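Local coordinates for protein germination-specific N-acetylmuramoyl-L-alanine amidase, Autolysin (Clostridioides difficile, PDB 7RAG) that binds zinc and probably cleaves the bond between N-acetylmuramic acid and L-alanine in peptidoglycan, and is allosterically activated by the GerS lipoprotein, at residues Lys42-Arg53 and Ile64-Ser72; Tyr118-Lys127 and Asp148-Asp159. One frame throughout, in Å; residues are numbered along the deposited sequence.

Contact 1: Lys42-Arg53 and Ile64-Ser72; sequences KDINLAITLKLR and ILTREDDSS
Arg67 and Leu46 meet where the loop that leaves strand 62-65 runs back along helix 41-58; helix and strand are the last two elements of a beta-alpha-beta unit begun by strand 18-23. Arg67 NH2 donates to Lys42 O at 3.2 Å, an oxygen that also takes the helical bond from Leu46 N. The carbonyl lies in the guanidinium plane, but the donor stands well above the carbonyl plane, off the lone pairs. The bend at chi3 (-95°) turns the arginine head toward the helix, and two further bonds fix its rotation: NE gives a nearly straight bond to Asp69 O, at 3.1 Å, and NH1 reaches Ala23 O. Asn45 ND2 bonds Gly24 O, and the side chain packs beside the zinc ligand His25.

Charge pairing closes the N-terminal side. Lys42 NZ bonds Asp70 OD2 at 2.9 Å on its syn lone pair, with a weaker bond to OD1, the side chains crossing at about a right angle. Both ends have a second partner in Gly27, whose O accepts from the lysine and whose N donates to Asp70 OD1.

Apolar contacts fill the middle. Leu46 brings CB to 3.3 Å from Arg67 NH2 and lays CD1 over a face of that guanidinium and against the Glu68 backbone, while its CD2 comes 3.8 Å from Asp69 C. Leu65 splits its branches: CD2 touches Thr49 CG2 at 3.9 Å, and CD1 meets Leu50 CD2.

Arg53 is salt-bridged to Glu57, and Glu68 OE2 accepts from Ser38 N of the lipoprotein chain. The Arg53 guanidinium and Glu68 carboxylate are nearly parallel, yet Arg53 NH2 stays 4.2 Å from Glu68 OE2, too far for a salt bridge, while Leu65 CD1 sits over the Arg53 guanidinium, 3.7 Å from NH1.

Contact 2: Tyr118-Lys127 and Asp148-Asp159; sequences YYGAQTFYPK and DKTNNREVKPRD
Arg153 takes hold of Tyr119 O side-on, NE and NH2 both at 3.1 Å from that one oxygen and on the same face of its carbonyl plane. The third nitrogen, NH1, donates to a lone pair of Gln122 OE1, with amide and guanidinium almost perpendicular. Bent at chi2 (72°), Gln122 also sends NE2 to Glu154 O, a bond of 2.6 Å, and to its neighbour's carbonyl, Thr123 O. Asn151 ND2 meets Ala121 O in plane, on a lone pair.

Further along, the backbones pair: Lys156 N to Thr123 O, Arg158 N to Tyr125 O and Lys127 N to Arg158 O, the last 2.7 Å long. Arg158 stands over one face of the Phe124 ring in a cation-pi contact, Arg158 CZ being 5.0 Å from the ring centroid and the guanidinium turned steeply to the ring. Pro157 CA sits over one face of the Tyr125 ring in a CH-pi contact.

Behind these, Asn151 OD1 takes Arg153 N in an Asx turn, Asp160 salt-bridges Arg158, and Gln140 of helix 130-147 bonds Thr123 OG1 and Ala121 O. Parallel pairing of strands 122-126 and 156-158, joined by that helix, makes a beta-alpha-beta crossover, here at the edge of the amidase sheet.

In the fold
Contact 1 is complete in sequence before contact 2 begins, and the chain's centre lies between them, with about 21 Å between their centres and about 9 Å between nearest atoms. Each joins elements of a beta-alpha-beta unit, and both reach the same six-stranded mixed sheet: strands 62-65 and 156-158 are its two outermost strands within this chain. Strands 104-111 and 171-178 lie between the two units. The zinc ion, held by His25, Glu41 and His109, is about 5 Å from the Asn45 side chain of contact 1 and about 9 Å from the Arg158 side chain of contact 2. The two units thus form opposite ends of the sheet, and of the two contacts the lipoprotein meets only contact 1.

Contact 1: Lys42-Arg53 and Ile64-Ser72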
loop_
_atom_site.group_PDB
_atom_site.type_symbol
_atom_site.label_atom_id
_atom_site.label_comp_id
_atom_site.label_asym_id
_atom_site.label_seq_id
_atom_site.Cartn_x
_atom_site.Cartn_y
_atom_site.Cartn_z
ATOM N N LYS B 42 21.639 -4.080 -33.949
ATOM C CA LYS B 42 20.391 -3.723 -34.635
ATOM C C LYS B 42 19.167 -4.425 -34.062
ATOM O O LYS B 42 18.225 -3.785 -33.570
ATOM C CB LYS B 42 20.469 -4.104 -36.120
ATOM C CG LYS B 42 21.287 -3.226 -37.006
ATOM C CD LYS B 42 20.923 -3.449 -38.493
ATOM C CE LYS B 42 20.752 -4.915 -38.858
ATOM N NZ LYS B 42 20.506 -5.103 -40.333
ATOM N N ASP B 43 19.209 -5.760 -34.096
ATOM C CA ASP B 43 18.050 -6.590 -33.812
ATOM C C ASP B 43 17.724 -6.615 -32.329
ATOM O O ASP B 43 16.549 -6.561 -31.954
ATOM C CB ASP B 43 18.293 -8.001 -34.344
ATOM C CG ASP B 43 18.718 -8.000 -35.815
ATOM O OD1 ASP B 43 18.053 -7.299 -36.623
ATOM O OD2 ASP B 43 19.722 -8.679 -36.158
ATOM N N ILE B 44 18.743 -6.668 -31.474
ATOM C CA ILE B 44 18.498 -6.621 -30.035
ATOM C C ILE B 44 17.933 -5.260 -29.618
ATOM O O ILE B 44 16.991 -5.182 -28.815
ATOM C CB ILE B 44 19.790 -6.979 -29.280
ATOM C CG1 ILE B 44 20.131 -8.452 -29.544
ATOM C CG2 ILE B 44 19.656 -6.687 -27.787
ATOM C CD1 ILE B 44 21.250 -8.990 -28.697
ATOM N N ASN B 45 18.500 -4.173 -30.142
ATOM C CA ASN B 45 17.986 -2.843 -29.834
ATOM C C ASN B 45 16.522 -2.731 -30.227
ATOM O O ASN B 45 15.691 -2.235 -29.452
ATOM C CB ASN B 45 18.795 -1.768 -30.565
ATOM C CG ASN B 45 20.208 -1.654 -30.082
ATOM O OD1 ASN B 45 20.589 -2.224 -29.066
ATOM N ND2 ASN B 45 21.005 -0.897 -30.814
ATOM N N LEU B 46 16.195 -3.181 -31.448
ATOM C CA LEU B 46 14.818 -3.125 -31.915
ATOM C C LEU B 46 13.917 -3.969 -31.034
ATOM O O LEU B 46 12.801 -3.553 -30.703
ATOM C CB LEU B 46 14.733 -3.592 -33.366
ATOM C CG LEU B 46 13.350 -3.644 -34.036
ATOM C CD1 LEU B 46 12.769 -2.228 -34.174
ATOM C CD2 LEU B 46 13.411 -4.349 -35.401
ATOM N N ALA B 47 14.386 -5.152 -30.630
ATOM C CA ALA B 47 13.551 -6.028 -29.813
ATOM C C ALA B 47 13.227 -5.379 -28.467
ATOM O O ALA B 47 12.056 -5.327 -28.060
ATOM C CB ALA B 47 14.240 -7.381 -29.616
ATOM N N ILE B 48 14.257 -4.880 -27.765
ATOM C CA ILE B 48 14.031 -4.241 -26.471
ATOM C C ILE B 48 13.149 -3.011 -26.633
ATOM O O ILE B 48 12.204 -2.802 -25.867
ATOM C CB ILE B 48 15.366 -3.883 -25.785
ATOM C CG1 ILE B 48 16.169 -5.145 -25.489
ATOM C CG2 ILE B 48 15.108 -3.132 -24.497
ATOM C CD1 ILE B 48 17.625 -4.893 -25.345
ATOM N N THR B 49 13.430 -2.194 -27.644
ATOM C CA THR B 49 12.629 -1.003 -27.891
ATOM C C THR B 49 11.156 -1.334 -28.134
ATOM O O THR B 49 10.272 -0.603 -27.662
ATOM C CB THR B 49 13.205 -0.248 -29.085
ATOM O OG1 THR B 49 14.565 0.125 -28.809
ATOM C CG2 THR B 49 12.374 0.972 -29.382
ATOM N N LEU B 50 10.859 -2.419 -28.872
ATOM C CA LEU B 50 9.462 -2.754 -29.107
ATOM C C LEU B 50 8.797 -3.340 -27.864
ATOM O O LEU B 50 7.600 -3.092 -27.626
ATOM C CB LEU B 50 9.329 -3.695 -30.302
ATOM C CG LEU B 50 9.683 -2.994 -31.623
ATOM C CD1 LEU B 50 9.669 -3.970 -32.758
ATOM C CD2 LEU B 50 8.775 -1.782 -31.939
ATOM N N LYS B 51 9.547 -4.077 -27.037
ATOM C CA LYS B 51 8.997 -4.483 -25.740
ATOM C C LYS B 51 8.644 -3.265 -24.895
ATOM O O LYS B 51 7.561 -3.204 -24.287
ATOM C CB LYS B 51 9.983 -5.374 -24.975
ATOM C CG LYS B 51 10.436 -6.631 -25.709
ATOM C CD LYS B 51 9.302 -7.568 -25.991
ATOM C CE LYS B 51 9.809 -8.906 -26.577
ATOM N NZ LYS B 51 8.710 -9.923 -26.704
ATOM N N LEU B 52 9.553 -2.277 -24.865
ATOM C CA LEU B 52 9.372 -1.064 -24.061
ATOM C C LEU B 52 8.218 -0.217 -24.593
ATOM O O LEU B 52 7.439 0.345 -23.820
ATOM C CB LEU B 52 10.680 -0.263 -24.046
ATOM C CG LEU B 52 10.802 1.057 -23.265
ATOM C CD1 LEU B 52 10.256 0.899 -21.834
ATOM C CD2 LEU B 52 12.261 1.542 -23.236
ATOM N N ARG B 53 8.100 -0.117 -25.916
ATOM C CA ARG B 53 6.947 0.508 -26.545
ATOM C C ARG B 53 5.643 -0.113 -26.047
ATOM O O ARG B 53 4.680 0.599 -25.737
ATOM C CB ARG B 53 7.079 0.367 -28.073
ATOM C CG ARG B 53 5.999 1.053 -28.878
ATOM C CD ARG B 53 4.819 0.114 -29.139
ATOM N NE ARG B 53 3.974 0.570 -30.237
ATOM C CZ ARG B 53 4.198 0.289 -31.514
ATOM N NH1 ARG B 53 5.248 -0.461 -31.839
ATOM N NH2 ARG B 53 3.367 0.742 -32.452
ATOM N N ILE B 64 6.673 7.629 -29.759
ATOM C CA ILE B 64 7.243 7.997 -31.049
ATOM C C ILE B 64 8.473 7.125 -31.254
ATOM O O ILE B 64 9.411 7.166 -30.445
ATOM C CB ILE B 64 7.645 9.485 -31.103
ATOM C CG1 ILE B 64 6.465 10.428 -30.829
ATOM C CG2 ILE B 64 8.309 9.802 -32.439
ATOM C CD1 ILE B 64 5.368 10.393 -31.853
ATOM N N LEU B 65 8.497 6.363 -32.340
ATOM C CA LEU B 65 9.641 5.525 -32.658
ATOM C C LEU B 65 10.483 6.203 -33.729
ATOM O O LEU B 65 9.943 6.834 -34.640
ATOM C CB LEU B 65 9.172 4.151 -33.144
ATOM C CG LEU B 65 8.434 3.273 -32.128
ATOM C CD1 LEU B 65 7.749 2.076 -32.827
ATOM C CD2 LEU B 65 9.400 2.815 -31.026
ATOM N N THR B 66 11.805 6.095 -33.620
ATOM C CA THR B 66 12.605 6.441 -34.793
ATOM C C THR B 66 12.555 5.323 -35.827
ATOM O O THR B 66 12.552 5.587 -37.032
ATOM C CB THR B 66 14.058 6.745 -34.423
ATOM O OG1 THR B 66 14.611 5.634 -33.708
ATOM C CG2 THR B 66 14.148 8.000 -33.594
ATOM N N ARG B 67 12.522 4.074 -35.380
ATOM C CA ARG B 67 12.400 2.961 -36.301
ATOM C C ARG B 67 11.539 1.882 -35.671
ATOM O O ARG B 67 11.606 1.623 -34.469
ATOM C CB ARG B 67 13.762 2.385 -36.712
ATOM C CG ARG B 67 14.606 1.944 -35.547
ATOM C CD ARG B 67 15.947 1.435 -36.009
ATOM N NE ARG B 67 15.907 -0.006 -36.150
ATOM C CZ ARG B 67 16.647 -0.877 -35.475
ATOM N NH1 ARG B 67 17.553 -0.480 -34.591
ATOM N NH2 ARG B 67 16.477 -2.165 -35.725
ATOM N N GLU B 68 10.725 1.273 -36.503
ATOM C CA GLU B 68 9.791 0.247 -36.117
ATOM C C GLU B 68 10.206 -1.106 -36.659
ATOM O O GLU B 68 9.640 -2.130 -36.265
ATOM C CB GLU B 68 8.403 0.645 -36.646
ATOM C CG GLU B 68 7.285 -0.292 -36.393
ATOM C CD GLU B 68 6.013 0.208 -37.028
ATOM O OE1 GLU B 68 5.900 0.197 -38.293
ATOM O OE2 GLU B 68 5.131 0.619 -36.244
ATOM N N ASP B 69 11.195 -1.132 -37.539
ATOM C CA ASP B 69 11.610 -2.323 -38.252
ATOM C C ASP B 69 13.099 -2.190 -38.542
ATOM O O ASP B 69 13.764 -1.284 -38.035
ATOM C CB ASP B 69 10.774 -2.493 -39.527
ATOM C CG ASP B 69 10.848 -1.282 -40.448
ATOM O OD1 ASP B 69 11.688 -0.376 -40.234
ATOM O OD2 ASP B 69 10.045 -1.236 -41.399
ATOM N N ASP B 70 13.617 -3.075 -39.391
ATOM C CA ASP B 70 15.045 -3.082 -39.689
ATOM C C ASP B 70 15.303 -2.208 -40.909
ATOM O O ASP B 70 15.499 -2.680 -42.026
ATOM C CB ASP B 70 15.554 -4.495 -39.899
ATOM C CG ASP B 70 17.056 -4.536 -40.007
ATOM O OD1 ASP B 70 17.687 -3.549 -39.551
ATOM O OD2 ASP B 70 17.602 -5.531 -40.553
ATOM N N SER B 71 15.310 -0.903 -40.678
ATOM C CA SER B 71 15.598 0.059 -41.724
ATOM C C SER B 71 16.424 1.190 -41.124
ATOM O O SER B 71 16.574 1.298 -39.908
ATOM C CB SER B 71 14.309 0.583 -42.379
ATOM O OG SER B 71 13.721 1.607 -41.597
ATOM N N SER B 72 17.002 2.004 -41.990
ATOM C CA SER B 72 17.777 3.162 -41.580
ATOM C C SER B 72 17.144 4.413 -42.170
ATOM O O SER B 72 16.574 4.377 -43.262
ATOM C CB SER B 72 19.231 3.044 -42.032
ATOM O OG SER B 72 19.928 4.241 -41.749
#

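Contact 2: Tyr118-Lys127 and Asp148-Asp159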
loop_
_atom_site.group_PDB
_atom_site.type_symbol
_atom_site.label_atom_id
_atom_site.label_comp_id
_atom_site.label_asym_id
_atom_site.label_seq_id
_atom_site.Cartn_x
_atom_site.Cartn_y
_atom_site.Cartn_z
ATOM N N TYR B 118 34.298 -7.179 -19.464
ATOM C CA TYR B 118 33.342 -6.145 -19.098
ATOM C C TYR B 118 31.913 -6.603 -19.355
ATOM O O TYR B 118 31.622 -7.251 -20.368
ATOM C CB TYR B 118 33.629 -4.861 -19.868
ATOM C CG TYR B 118 34.911 -4.218 -19.420
ATOM C CD1 TYR B 118 35.012 -3.631 -18.162
ATOM C CD2 TYR B 118 36.036 -4.216 -20.237
ATOM C CE1 TYR B 118 36.191 -3.047 -17.733
ATOM C CE2 TYR B 118 37.225 -3.631 -19.815
ATOM C CZ TYR B 118 37.293 -3.051 -18.563
ATOM O OH TYR B 118 38.468 -2.470 -18.142
ATOM N N TYR B 119 31.022 -6.252 -18.426
ATOM C CA TYR B 119 29.605 -6.579 -18.514
ATOM C C TYR B 119 28.800 -5.563 -17.713
ATOM O O TYR B 119 29.341 -4.817 -16.891
ATOM C CB TYR B 119 29.316 -7.996 -18.000
ATOM C CG TYR B 119 29.417 -8.102 -16.495
ATOM C CD1 TYR B 119 28.276 -8.216 -15.704
ATOM C CD2 TYR B 119 30.657 -8.061 -15.861
ATOM C CE1 TYR B 119 28.374 -8.305 -14.319
ATOM C CE2 TYR B 119 30.761 -8.142 -14.485
ATOM C CZ TYR B 119 29.621 -8.266 -13.718
ATOM O OH TYR B 119 29.742 -8.346 -12.350
ATOM N N GLY B 120 27.488 -5.545 -17.968
ATOM C CA GLY B 120 26.564 -4.689 -17.246
ATOM C C GLY B 120 25.814 -3.702 -18.121
ATOM O O GLY B 120 26.324 -3.242 -19.150
ATOM N N ALA B 121 24.583 -3.379 -17.731
ATOM C CA ALA B 121 23.860 -2.282 -18.352
ATOM C C ALA B 121 24.383 -0.953 -17.819
ATOM O O ALA B 121 24.670 -0.804 -16.625
ATOM C CB ALA B 121 22.365 -2.399 -18.074
ATOM N N GLN B 122 24.512 0.011 -18.718
ATOM C CA GLN B 122 25.049 1.317 -18.389
ATOM C C GLN B 122 24.161 2.398 -18.989
ATOM O O GLN B 122 23.836 2.343 -20.173
ATOM C CB GLN B 122 26.473 1.444 -18.918
ATOM C CG GLN B 122 27.050 2.827 -18.749
ATOM C CD GLN B 122 27.363 3.126 -17.315
ATOM O OE1 GLN B 122 28.133 2.402 -16.682
ATOM N NE2 GLN B 122 26.751 4.176 -16.774
ATOM N N THR B 123 23.781 3.385 -18.185
ATOM C CA THR B 123 23.005 4.520 -18.668
ATOM C C THR B 123 23.879 5.769 -18.777
ATOM O O THR B 123 24.839 5.953 -18.031
ATOM C CB THR B 123 21.816 4.786 -17.749
ATOM O OG1 THR B 123 21.307 3.535 -17.294
ATOM C CG2 THR B 123 20.707 5.495 -18.497
ATOM N N PHE B 124 23.552 6.615 -19.741
ATOM C CA PHE B 124 24.244 7.870 -19.964
ATOM C C PHE B 124 23.208 8.971 -20.119
ATOM O O PHE B 124 22.063 8.727 -20.519
ATOM C CB PHE B 124 25.132 7.842 -21.218
ATOM C CG PHE B 124 26.055 6.661 -21.310
ATOM C CD1 PHE B 124 27.354 6.740 -20.848
ATOM C CD2 PHE B 124 25.641 5.487 -21.904
ATOM C CE1 PHE B 124 28.215 5.658 -20.960
ATOM C CE2 PHE B 124 26.490 4.408 -22.008
ATOM C CZ PHE B 124 27.775 4.492 -21.547
ATOM N N TYR B 125 23.642 10.188 -19.837
ATOM C CA TYR B 125 22.846 11.398 -19.950
ATOM C C TYR B 125 23.738 12.484 -20.531
ATOM O O TYR B 125 24.959 12.451 -20.337
ATOM C CB TYR B 125 22.299 11.839 -18.582
ATOM C CG TYR B 125 23.382 12.293 -17.610
ATOM C CD1 TYR B 125 23.704 13.643 -17.480
ATOM C CD2 TYR B 125 24.079 11.368 -16.831
ATOM C CE1 TYR B 125 24.680 14.058 -16.618
ATOM C CE2 TYR B 125 25.062 11.769 -15.961
ATOM C CZ TYR B 125 25.357 13.123 -15.854
ATOM O OH TYR B 125 26.324 13.541 -14.983
ATOM N N PRO B 126 23.164 13.458 -21.235
ATOM C CA PRO B 126 23.992 14.520 -21.816
ATOM C C PRO B 126 24.571 15.400 -20.721
ATOM O O PRO B 126 23.854 15.822 -19.812
ATOM C CB PRO B 126 23.003 15.291 -22.693
ATOM C CG PRO B 126 21.688 15.100 -22.006
ATOM C CD PRO B 126 21.727 13.725 -21.414
ATOM N N LYS B 127 25.870 15.695 -20.829
ATOM C CA LYS B 127 26.573 16.450 -19.796
ATOM C C LYS B 127 25.770 17.677 -19.368
ATOM O O LYS B 127 25.149 18.346 -20.196
ATOM C CB LYS B 127 27.958 16.868 -20.306
ATOM C CG LYS B 127 28.822 17.560 -19.255
ATOM C CD LYS B 127 30.207 17.960 -19.797
ATOM C CE LYS B 127 30.182 19.293 -20.551
ATOM N NZ LYS B 127 31.209 20.262 -20.030
ATOM N N ASP B 148 20.134 -7.182 -12.564
ATOM C CA ASP B 148 21.379 -7.752 -12.066
ATOM C C ASP B 148 21.803 -6.958 -10.828
ATOM O O ASP B 148 22.341 -5.854 -10.957
ATOM C CB ASP B 148 22.426 -7.706 -13.164
ATOM C CG ASP B 148 23.768 -8.204 -12.720
ATOM O OD1 ASP B 148 23.835 -8.886 -11.676
ATOM O OD2 ASP B 148 24.756 -7.914 -13.430
ATOM N N LYS B 149 21.596 -7.543 -9.644
ATOM C CA LYS B 149 21.982 -6.838 -8.430
ATOM C C LYS B 149 23.490 -6.713 -8.309
ATOM O O LYS B 149 23.974 -5.879 -7.537
ATOM C CB LYS B 149 21.409 -7.540 -7.206
ATOM C CG LYS B 149 19.912 -7.382 -7.090
ATOM C CD LYS B 149 19.370 -8.139 -5.890
ATOM C CE LYS B 149 17.858 -7.996 -5.823
ATOM N NZ LYS B 149 17.481 -6.568 -5.879
ATOM N N THR B 150 24.231 -7.520 -9.069
ATOM C CA THR B 150 25.684 -7.439 -9.094
ATOM C C THR B 150 26.164 -6.106 -9.653
ATOM O O THR B 150 27.236 -5.627 -9.272
ATOM C CB THR B 150 26.228 -8.595 -9.933
ATOM O OG1 THR B 150 27.136 -9.369 -9.162
ATOM C CG2 THR B 150 26.921 -8.100 -11.195
ATOM N N ASN B 151 25.382 -5.490 -10.542
ATOM C CA ASN B 151 25.852 -4.335 -11.300
ATOM C C ASN B 151 25.910 -3.090 -10.411
ATOM O O ASN B 151 24.892 -2.662 -9.854
ATOM C CB ASN B 151 24.935 -4.113 -12.500
ATOM C CG ASN B 151 25.494 -3.117 -13.480
ATOM O OD1 ASN B 151 26.639 -2.700 -13.360
ATOM N ND2 ASN B 151 24.689 -2.731 -14.462
ATOM N N ASN B 152 27.103 -2.504 -10.280
ATOM C CA ASN B 152 27.292 -1.288 -9.499
ATOM C C ASN B 152 27.685 -0.100 -10.367
ATOM O O ASN B 152 28.185 0.902 -9.849
ATOM C CB ASN B 152 28.336 -1.506 -8.399
ATOM C CG ASN B 152 27.819 -2.389 -7.264
ATOM O OD1 ASN B 152 26.680 -2.240 -6.814
ATOM N ND2 ASN B 152 28.654 -3.320 -6.804
ATOM N N ARG B 153 27.462 -0.186 -11.673
ATOM C CA ARG B 153 27.764 0.939 -12.543
ATOM C C ARG B 153 26.957 2.170 -12.138
ATOM O O ARG B 153 25.810 2.073 -11.691
ATOM C CB ARG B 153 27.467 0.581 -13.995
ATOM C CG ARG B 153 28.398 -0.442 -14.597
ATOM C CD ARG B 153 27.899 -0.823 -15.981
ATOM N NE ARG B 153 28.802 -1.724 -16.685
ATOM C CZ ARG B 153 29.900 -1.327 -17.311
ATOM N NH1 ARG B 153 30.235 -0.049 -17.310
ATOM N NH2 ARG B 153 30.667 -2.211 -17.925
ATOM N N GLU B 154 27.574 3.335 -12.292
ATOM C CA GLU B 154 26.928 4.615 -12.053
ATOM C C GLU B 154 26.653 5.295 -13.389
ATOM O O GLU B 154 27.330 5.018 -14.388
ATOM C CB GLU B 154 27.798 5.513 -11.169
ATOM C CG GLU B 154 27.918 5.039 -9.721
ATOM C CD GLU B 154 26.677 5.364 -8.890
ATOM O OE1 GLU B 154 25.726 5.948 -9.456
ATOM O OE2 GLU B 154 26.646 5.041 -7.677
ATOM N N VAL B 155 25.628 6.159 -13.413
ATOM C CA VAL B 155 25.330 6.906 -14.630
ATOM C C VAL B 155 26.528 7.784 -14.964
ATOM O O VAL B 155 27.219 8.295 -14.075
ATOM C CB VAL B 155 24.045 7.739 -14.480
ATOM C CG1 VAL B 155 22.890 6.861 -14.050
ATOM C CG2 VAL B 155 24.247 8.857 -13.488
ATOM N N LYS B 156 26.818 7.908 -16.257
ATOM C CA LYS B 156 27.959 8.681 -16.710
ATOM C C LYS B 156 27.488 9.764 -17.665
ATOM O O LYS B 156 26.573 9.523 -18.464
ATOM C CB LYS B 156 28.990 7.793 -17.427
ATOM C CG LYS B 156 29.589 6.676 -16.587
ATOM C CD LYS B 156 30.395 7.229 -15.431
ATOM C CE LYS B 156 30.836 6.110 -14.487
ATOM N NZ LYS B 156 30.895 6.545 -13.049
ATOM N N PRO B 157 28.061 10.964 -17.590
ATOM C CA PRO B 157 27.760 11.989 -18.595
ATOM C C PRO B 157 28.459 11.710 -19.917
ATOM O O PRO B 157 29.513 11.071 -19.970
ATOM C CB PRO B 157 28.299 13.271 -17.953
ATOM C CG PRO B 157 29.407 12.788 -17.124
ATOM C CD PRO B 157 28.940 11.493 -16.538
ATOM N N ARG B 158 27.858 12.209 -20.993
ATOM C CA ARG B 158 28.457 12.177 -22.319
ATOM C C ARG B 158 28.266 13.544 -22.945
ATOM O O ARG B 158 27.351 14.286 -22.591
ATOM C CB ARG B 158 27.835 11.094 -23.213
ATOM C CG ARG B 158 27.982 9.665 -22.682
ATOM C CD ARG B 158 29.431 9.181 -22.751
ATOM N NE ARG B 158 29.902 8.999 -24.125
ATOM C CZ ARG B 158 29.616 7.932 -24.867
ATOM N NH1 ARG B 158 28.859 6.965 -24.363
ATOM N NH2 ARG B 158 30.077 7.835 -26.114
ATOM N N ASP B 159 29.160 13.884 -23.858
ATOM C CA ASP B 159 29.004 15.107 -24.629
ATOM C C ASP B 159 29.298 14.858 -26.097
ATOM O O ASP B 159 29.448 15.827 -26.854
ATOM C CB ASP B 159 29.922 16.197 -24.099
ATOM C CG ASP B 159 31.356 15.738 -24.028
ATOM O OD1 ASP B 159 31.595 14.532 -24.299
ATOM O OD2 ASP B 159 32.241 16.569 -23.713
#